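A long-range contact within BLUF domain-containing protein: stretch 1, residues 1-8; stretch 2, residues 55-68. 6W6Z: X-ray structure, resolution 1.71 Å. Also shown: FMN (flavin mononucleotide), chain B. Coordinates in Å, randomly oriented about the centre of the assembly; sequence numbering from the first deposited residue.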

ATOM      1  N   MET A   1      12.018   4.105  17.628  1.00 46.29           N
ATOM      2  CA  MET A   1      12.545   4.210  16.236  1.00 43.98           C
ATOM      3  C   MET A   1      11.383   4.066  15.242  1.00 37.29           C
ATOM      4  O   MET A   1      10.888   2.934  15.037  1.00 38.49           O
ATOM      5  CB  MET A   1      13.586   3.124  15.958  1.00 49.22           C
ATOM      6  CG  MET A   1      14.916   3.669  15.510  1.00 59.34           C
ATOM      7  SD  MET A   1      15.060   3.750  13.720  1.00 69.67           S
ATOM      8  CE  MET A   1      16.812   3.399  13.559  1.00 69.45           C
ATOM      9  N   ASN A   2      10.949   5.178  14.670  1.00 34.35           N
ATOM     10  CA  ASN A   2       9.913   5.181  13.612  1.00 34.33           C
ATOM     11  C   ASN A   2      10.595   4.848  12.295  1.00 29.60           C
ATOM     12  O   ASN A   2      11.656   5.422  11.953  1.00 25.91           O
ATOM     13  CB  ASN A   2       9.086   6.466  13.561  1.00 37.19           C
ATOM     14  CG  ASN A   2       7.828   6.352  14.393  1.00 41.63           C
ATOM     15  OD1 ASN A   2       6.735   6.661  13.929  1.00 52.94           O
ATOM     16  ND2 ASN A   2       7.962   5.830  15.597  1.00 41.29           N
ATOM     17  N   VAL A   3       9.948   3.986  11.539  1.00 27.52           N
ATOM     18  CA  VAL A   3      10.468   3.573  10.223  1.00 25.28           C
ATOM     19  C   VAL A   3       9.356   3.652   9.186  1.00 24.41           C
ATOM     20  O   VAL A   3       8.133   3.656   9.552  1.00 23.25           O
ATOM     21  CB  VAL A   3      11.076   2.173  10.279  1.00 25.84           C
ATOM     22  CG1 VAL A   3      12.054   2.034  11.442  1.00 25.64           C
ATOM     23  CG2 VAL A   3       9.994   1.110  10.307  1.00 27.60           C
ATOM     24  N   ARG A   4       9.811   3.731   7.942  1.00 21.69           N
ATOM     25  CA  ARG A   4       8.987   3.554   6.736  1.00 24.67           C
ATOM     26  C   ARG A   4       9.433   2.246   6.076  1.00 22.51           C
ATOM     27  O   ARG A   4      10.637   2.076   5.856  1.00 22.87           O
ATOM     28  CB  ARG A   4       9.140   4.771   5.823  1.00 26.91           C
ATOM     29  CG  ARG A   4       8.272   4.652   4.581  1.00 31.43           C
ATOM     30  CD  ARG A   4       8.013   5.945   3.835  1.00 36.46           C
ATOM     31  NE  ARG A   4       7.598   6.953   4.800  1.00 38.91           N
ATOM     32  CZ  ARG A   4       8.305   8.022   5.124  1.00 41.72           C
ATOM     33  NH1 ARG A   4       9.443   8.274   4.507  1.00 39.49           N
ATOM     34  NH2 ARG A   4       7.848   8.853   6.052  1.00 43.97           N
ATOM     35  N   LEU A   5       8.492   1.376   5.740  1.00 21.10           N
ATOM     36  CA  LEU A   5       8.778   0.088   5.047  1.00 21.03           C
ATOM     37  C   LEU A   5       7.943   0.086   3.779  1.00 19.80           C
ATOM     38  O   LEU A   5       6.718   0.324   3.874  1.00 19.17           O
ATOM     39  CB  LEU A   5       8.427  -1.102   5.949  1.00 23.05           C
ATOM     40  CG  LEU A   5       8.781  -2.484   5.384  1.00 21.45           C
ATOM     41  CD1 LEU A   5       9.101  -3.474   6.508  1.00 23.89           C
ATOM     42  CD2 LEU A   5       7.693  -3.031   4.468  1.00 21.44           C
ATOM     43  N   CYS A   6       8.567  -0.211   2.645  1.00 20.12           N
ATOM     44  CA  CYS A   6       7.897  -0.205   1.324  1.00 19.55           C
ATOM     45  C   CYS A   6       8.093  -1.575   0.694  1.00 19.74           C
ATOM     46  O   CYS A   6       9.218  -2.118   0.759  1.00 18.40           O
ATOM     47  CB  CYS A   6       8.430   0.882   0.382  1.00 22.00           C
ATOM     48  SG  CYS A   6       8.261   2.569   1.041  1.00 25.30           S
ATOM     49  N   TYR A   7       7.061  -2.076   0.041  1.00 17.60           N
ATOM     50  CA  TYR A   7       7.152  -3.324  -0.731  1.00 17.50           C
ATOM     51  C   TYR A   7       6.166  -3.253  -1.876  1.00 19.07           C
ATOM     52  O   TYR A   7       5.207  -2.462  -1.899  1.00 15.93           O
ATOM     53  CB  TYR A   7       6.947  -4.539   0.185  1.00 17.47           C
ATOM     54  CG  TYR A   7       5.495  -4.736   0.518  1.00 17.51           C
ATOM     55  CD1 TYR A   7       4.667  -5.449  -0.337  1.00 16.61           C
ATOM     56  CD2 TYR A   7       4.928  -4.113   1.622  1.00 18.11           C
ATOM     57  CE1 TYR A   7       3.308  -5.570  -0.074  1.00 17.97           C
ATOM     58  CE2 TYR A   7       3.573  -4.255   1.905  1.00 19.12           C
ATOM     59  CZ  TYR A   7       2.761  -4.971   1.041  1.00 18.02           C
ATOM     60  OH  TYR A   7       1.421  -5.053   1.276  1.00 20.27           O
ATOM     61  N   ALA A   8       6.396  -4.121  -2.850  1.00 19.35           N
ATOM     62  CA  ALA A   8       5.434  -4.302  -3.934  1.00 18.94           C
ATOM     63  C   ALA A   8       5.113  -5.799  -4.020  1.00 17.30           C
ATOM     64  O   ALA A   8       5.898  -6.652  -3.502  1.00 16.93           O
ATOM     65  CB  ALA A   8       5.967  -3.707  -5.225  1.00 21.11           C
ATOM     66  N   GLY A  55       5.635   3.776  11.130  1.00 25.60           N
ATOM     67  CA  GLY A  55       5.381   3.655  12.579  1.00 25.31           C
ATOM     68  C   GLY A  55       6.532   3.005  13.314  1.00 23.82           C
ATOM     69  O   GLY A  55       7.638   2.889  12.724  1.00 23.85           O
ATOM     70  N   GLU A  56       6.291   2.589  14.560  1.00 25.44           N
ATOM     71  CA  GLU A  56       7.339   1.987  15.423  1.00 25.13           C
ATOM     72  C   GLU A  56       7.895   0.750  14.721  1.00 26.99           C
ATOM     73  O   GLU A  56       7.086  -0.105  14.264  1.00 25.78           O
ATOM     74  CB  GLU A  56       6.815   1.661  16.820  1.00 28.09           C
ATOM     75  N   GLN A  57       9.218   0.619  14.689  1.00 26.42           N
ATOM     76  CA  GLN A  57       9.901  -0.463  13.934  1.00 27.80           C
ATOM     77  C   GLN A  57       9.272  -1.832  14.253  1.00 28.48           C
ATOM     78  O   GLN A  57       8.997  -2.596  13.294  1.00 29.61           O
ATOM     79  CB  GLN A  57      11.386  -0.483  14.240  1.00 29.42           C
ATOM     80  CG  GLN A  57      12.113  -1.577  13.492  1.00 32.73           C
ATOM     81  CD  GLN A  57      13.608  -1.510  13.665  1.00 34.02           C
ATOM     82  OE1 GLN A  57      14.346  -2.097  12.894  1.00 40.99           O
ATOM     83  NE2 GLN A  57      14.063  -0.776  14.660  1.00 36.53           N
ATOM     84  N   GLU A  58       9.148  -2.193  15.534  1.00 29.00           N
ATOM     85  CA  GLU A  58       8.717  -3.560  15.943  1.00 28.54           C
ATOM     86  C   GLU A  58       7.311  -3.796  15.382  1.00 26.92           C
ATOM     87  O   GLU A  58       7.102  -4.854  14.744  1.00 32.57           O
ATOM     88  CB  GLU A  58       8.815  -3.770  17.454  1.00 26.98           C
ATOM     89  N   VAL A  59       6.407  -2.837  15.501  1.00 27.94           N
ATOM     90  CA  VAL A  59       4.992  -3.041  15.068  1.00 30.38           C
ATOM     91  C   VAL A  59       4.948  -3.160  13.541  1.00 29.65           C
ATOM     92  O   VAL A  59       4.229  -4.046  13.030  1.00 25.96           O
ATOM     93  CB  VAL A  59       4.030  -1.966  15.591  1.00 34.77           C
ATOM     94  CG1 VAL A  59       4.221  -0.598  14.958  1.00 37.38           C
ATOM     95  CG2 VAL A  59       2.596  -2.426  15.412  1.00 37.00           C
ATOM     96  N   VAL A  60       5.659  -2.286  12.843  1.00 24.43           N
ATOM     97  CA  VAL A  60       5.703  -2.279  11.359  1.00 24.81           C
ATOM     98  C   VAL A  60       6.245  -3.623  10.890  1.00 24.19           C
ATOM     99  O   VAL A  60       5.677  -4.184   9.878  1.00 21.69           O
ATOM    100  CB  VAL A  60       6.522  -1.089  10.800  1.00 23.67           C
ATOM    101  CG1 VAL A  60       6.857  -1.307   9.323  1.00 24.82           C
ATOM    102  CG2 VAL A  60       5.822   0.243  11.016  1.00 24.30           C
ATOM    103  N   GLU A  61       7.316  -4.120  11.533  1.00 25.54           N
ATOM    104  CA  GLU A  61       7.988  -5.379  11.104  1.00 27.85           C
ATOM    105  C   GLU A  61       7.059  -6.569  11.352  1.00 25.80           C
ATOM    106  O   GLU A  61       6.972  -7.420  10.482  1.00 24.73           O
ATOM    107  CB  GLU A  61       9.363  -5.549  11.770  1.00 33.28           C
ATOM    108  CG  GLU A  61      10.429  -4.774  11.008  1.00 39.89           C
ATOM    109  CD  GLU A  61      11.823  -4.692  11.609  1.00 44.45           C
ATOM    110  OE1 GLU A  61      12.702  -4.067  10.969  1.00 48.78           O
ATOM    111  OE2 GLU A  61      12.030  -5.238  12.697  1.00 50.94           O
ATOM    112  N   ARG A  62       6.363  -6.598  12.478  1.00 24.85           N
ATOM    113  CA  ARG A  62       5.410  -7.675  12.831  1.00 26.04           C
ATOM    114  C   ARG A  62       4.223  -7.605  11.858  1.00 25.41           C
ATOM    115  O   ARG A  62       3.797  -8.687  11.338  1.00 23.79           O
ATOM    116  CB  ARG A  62       5.074  -7.556  14.322  1.00 28.31           C
ATOM    117  N   LEU A  63       3.771  -6.393  11.500  1.00 22.75           N
ATOM    118  CA  LEU A  63       2.647  -6.229  10.541  1.00 22.40           C
ATOM    119  C   LEU A  63       3.110  -6.740   9.179  1.00 21.02           C
ATOM    120  O   LEU A  63       2.407  -7.550   8.611  1.00 20.45           O
ATOM    121  CB  LEU A  63       2.186  -4.776  10.457  1.00 22.00           C
ATOM    122  CG  LEU A  63       1.202  -4.466   9.330  1.00 23.54           C
ATOM    123  CD1 LEU A  63      -0.045  -5.336   9.428  1.00 25.27           C
ATOM    124  CD2 LEU A  63       0.788  -3.014   9.332  1.00 24.86           C
ATOM    125  N   PHE A  64       4.283  -6.326   8.691  1.00 21.57           N
ATOM    126  CA  PHE A  64       4.811  -6.817   7.391  1.00 22.43           C
ATOM    127  C   PHE A  64       4.885  -8.360   7.368  1.00 21.54           C
ATOM    128  O   PHE A  64       4.575  -8.950   6.297  1.00 20.64           O
ATOM    129  CB  PHE A  64       6.156  -6.162   7.072  1.00 20.94           C
ATOM    130  CG  PHE A  64       6.726  -6.566   5.739  1.00 22.12           C
ATOM    131  CD1 PHE A  64       5.967  -6.451   4.572  1.00 23.55           C
ATOM    132  CD2 PHE A  64       8.042  -6.970   5.630  1.00 23.47           C
ATOM    133  CE1 PHE A  64       6.494  -6.805   3.342  1.00 22.28           C
ATOM    134  CE2 PHE A  64       8.586  -7.270   4.389  1.00 25.00           C
ATOM    135  CZ  PHE A  64       7.812  -7.198   3.252  1.00 24.00           C
ATOM    136  N   GLU A  65       5.364  -9.012   8.439  1.00 23.09           N
ATOM    137  CA  GLU A  65       5.442 -10.511   8.546  1.00 26.29           C
ATOM    138  C   GLU A  65       4.062 -11.122   8.303  1.00 22.83           C
ATOM    139  O   GLU A  65       3.970 -12.049   7.499  1.00 24.09           O
ATOM    140  CB  GLU A  65       6.005 -10.966   9.899  1.00 30.59           C
ATOM    141  CG  GLU A  65       7.485 -11.328   9.862  1.00 41.26           C
ATOM    142  CD  GLU A  65       8.271 -11.154  11.166  1.00 47.63           C
ATOM    143  OE1 GLU A  65       7.649 -11.109  12.246  1.00 49.28           O
ATOM    144  OE2 GLU A  65       9.523 -11.045  11.098  1.00 53.91           O
ATOM    145  N   LYS A  66       3.021 -10.536   8.888  1.00 22.95           N
ATOM    146  CA  LYS A  66       1.606 -10.940   8.714  1.00 24.44           C
ATOM    147  C   LYS A  66       1.165 -10.712   7.268  1.00 20.95           C
ATOM    148  O   LYS A  66       0.593 -11.640   6.688  1.00 19.92           O
ATOM    149  CB  LYS A  66       0.692 -10.191   9.688  1.00 27.30           C
ATOM    150  CG  LYS A  66       0.995 -10.476  11.152  1.00 34.84           C
ATOM    151  CD  LYS A  66      -0.131 -10.218  12.175  1.00 40.31           C
ATOM    152  CE  LYS A  66      -1.067  -9.077  11.844  1.00 42.55           C
ATOM    153  NZ  LYS A  66      -2.179  -9.529  10.974  1.00 47.18           N
ATOM    154  N   ILE A  67       1.466  -9.552   6.691  1.00 18.53           N
ATOM    155  CA  ILE A  67       1.007  -9.207   5.315  1.00 17.80           C
ATOM    156  C   ILE A  67       1.657 -10.194   4.345  1.00 18.48           C
ATOM    157  O   ILE A  67       0.991 -10.603   3.327  1.00 17.71           O
ATOM    158  CB  ILE A  67       1.332  -7.748   4.954  1.00 19.29           C
ATOM    159  CG1 ILE A  67       0.490  -6.755   5.756  1.00 21.40           C
ATOM    160  CG2 ILE A  67       1.215  -7.529   3.460  1.00 19.54           C
ATOM    161  CD1 ILE A  67       1.023  -5.310   5.708  1.00 24.20           C
ATOM    162  N   GLN A  68       2.906 -10.586   4.597  1.00 18.32           N
ATOM    163  CA  GLN A  68       3.612 -11.490   3.654  1.00 21.41           C
ATOM    164  C   GLN A  68       2.831 -12.789   3.480  1.00 20.31           C
ATOM    165  O   GLN A  68       3.041 -13.401   2.464  1.00 21.94           O
ATOM    166  CB  GLN A  68       4.999 -11.881   4.143  1.00 24.98           C
ATOM    167  CG  GLN A  68       6.049 -10.814   3.990  1.00 31.40           C
ATOM    168  CD  GLN A  68       7.260 -11.272   4.785  1.00 35.52           C
ATOM    169  OE1 GLN A  68       7.706 -12.404   4.652  1.00 34.18           O
ATOM    170  NE2 GLN A  68       7.759 -10.416   5.669  1.00 43.09           N
TER
HETATM  171  N1  FMN B 201      -3.517  -5.375   7.485  1.00 20.53           N
HETATM  172  C2  FMN B 201      -3.303  -4.354   8.333  1.00 23.19           C
HETATM  173  O2  FMN B 201      -3.615  -4.529   9.554  1.00 22.76           O
HETATM  174  N3  FMN B 201      -2.657  -3.232   7.952  1.00 20.03           N
HETATM  175  C4  FMN B 201      -2.255  -3.017   6.689  1.00 20.24           C
HETATM  176  O4  FMN B 201      -1.700  -1.982   6.329  1.00 19.85           O
HETATM  177  C4A FMN B 201      -2.514  -4.055   5.701  1.00 18.76           C
HETATM  178  N5  FMN B 201      -2.179  -3.939   4.433  1.00 18.16           N
HETATM  179  C5A FMN B 201      -2.398  -4.992   3.605  1.00 18.46           C
HETATM  180  C6  FMN B 201      -2.046  -4.844   2.282  1.00 17.64           C
HETATM  181  C7  FMN B 201      -2.212  -5.890   1.391  1.00 19.16           C
HETATM  182  C7M FMN B 201      -1.823  -5.656  -0.035  1.00 18.43           C
HETATM  183  C8  FMN B 201      -2.912  -7.123   1.790  1.00 17.95           C
HETATM  184  C8M FMN B 201      -3.116  -8.214   0.748  1.00 18.66           C
HETATM  185  C9  FMN B 201      -3.260  -7.267   3.122  1.00 18.75           C
HETATM  186  C9A FMN B 201      -3.060  -6.225   4.020  1.00 19.37           C
HETATM  187  N10 FMN B 201      -3.459  -6.310   5.348  1.00 19.94           N
HETATM  188  C10 FMN B 201      -3.171  -5.259   6.197  1.00 19.66           C
HETATM  189  C1' FMN B 201      -4.167  -7.507   5.914  1.00 23.39           C
HETATM  190  C2' FMN B 201      -3.316  -8.515   6.652  1.00 25.96           C
HETATM  191  O2' FMN B 201      -2.571  -9.277   5.689  1.00 24.35           O
HETATM  192  C3' FMN B 201      -4.269  -9.447   7.445  1.00 34.49           C
HETATM  193  O3' FMN B 201      -5.369  -9.887   6.640  1.00 31.72           O
HETATM  194  C4' FMN B 201      -4.935  -8.766   8.624  1.00 40.50           C
HETATM  195  O4' FMN B 201      -3.928  -8.167   9.471  1.00 44.82           O
HETATM  196  C5' FMN B 201      -5.733  -9.793   9.467  1.00 52.21           C
HETATM  197  O5' FMN B 201      -4.905 -10.823  10.050  1.00 56.75           O
HETATM  198  P   FMN B 201      -5.482 -11.987  11.063  1.00 61.03           P
HETATM  199  O1P FMN B 201      -5.782 -13.140  10.124  1.00 66.53           O
HETATM  200  O2P FMN B 201      -4.303 -12.188  11.999  1.00 61.78           O
HETATM  201  O3P FMN B 201      -6.730 -11.440  11.731  1.00 65.04           O

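The contact changes character along its length: it begins as a short antiparallel β pairing and, once the second stretch turns into a helix, continues as side-chain packing of that helix on the same strand. Val3 and Gly55 form the hydrogen-bonded pair, with Val3 N donating to Gly55 O (2.8 Å) and Gly55 N to Val3 O (3.0 Å). Gly55 adopts a phi of 156° and psi of -166°, a conformation readily accessible to glycine, where the chain turns a corner. Glu56 follows at the N-cap position, and Gln57 N, in the first turn of the helix and thus without an acceptor within it, donates to Met1 O (2.9 Å).

Strand and helix then run at 27° to each other, and strand alternation sends Leu5 and Tyr7 toward the helix while Arg4 and Cys6 point away. Val60, Phe64 and Ile67, spaced to lie along one side of the helix, meet them. Val60 CG1 packs against Leu5 CB (3.7 Å) and Val3 CG2 (4.1 Å). Leu5 CD2 sits over the Phe64 ring face, 3.9 Å from its centroid, a CH-π contact. The Tyr7 and Phe64 rings meet obliquely, with Tyr7 CD2 3.6 Å from Phe64 CE1. Farther along, Ile67 CG2 lies 3.8 Å from Tyr7 CZ. Altogether 576 Å² is buried, and apolar side chains fill the helix-strand interface.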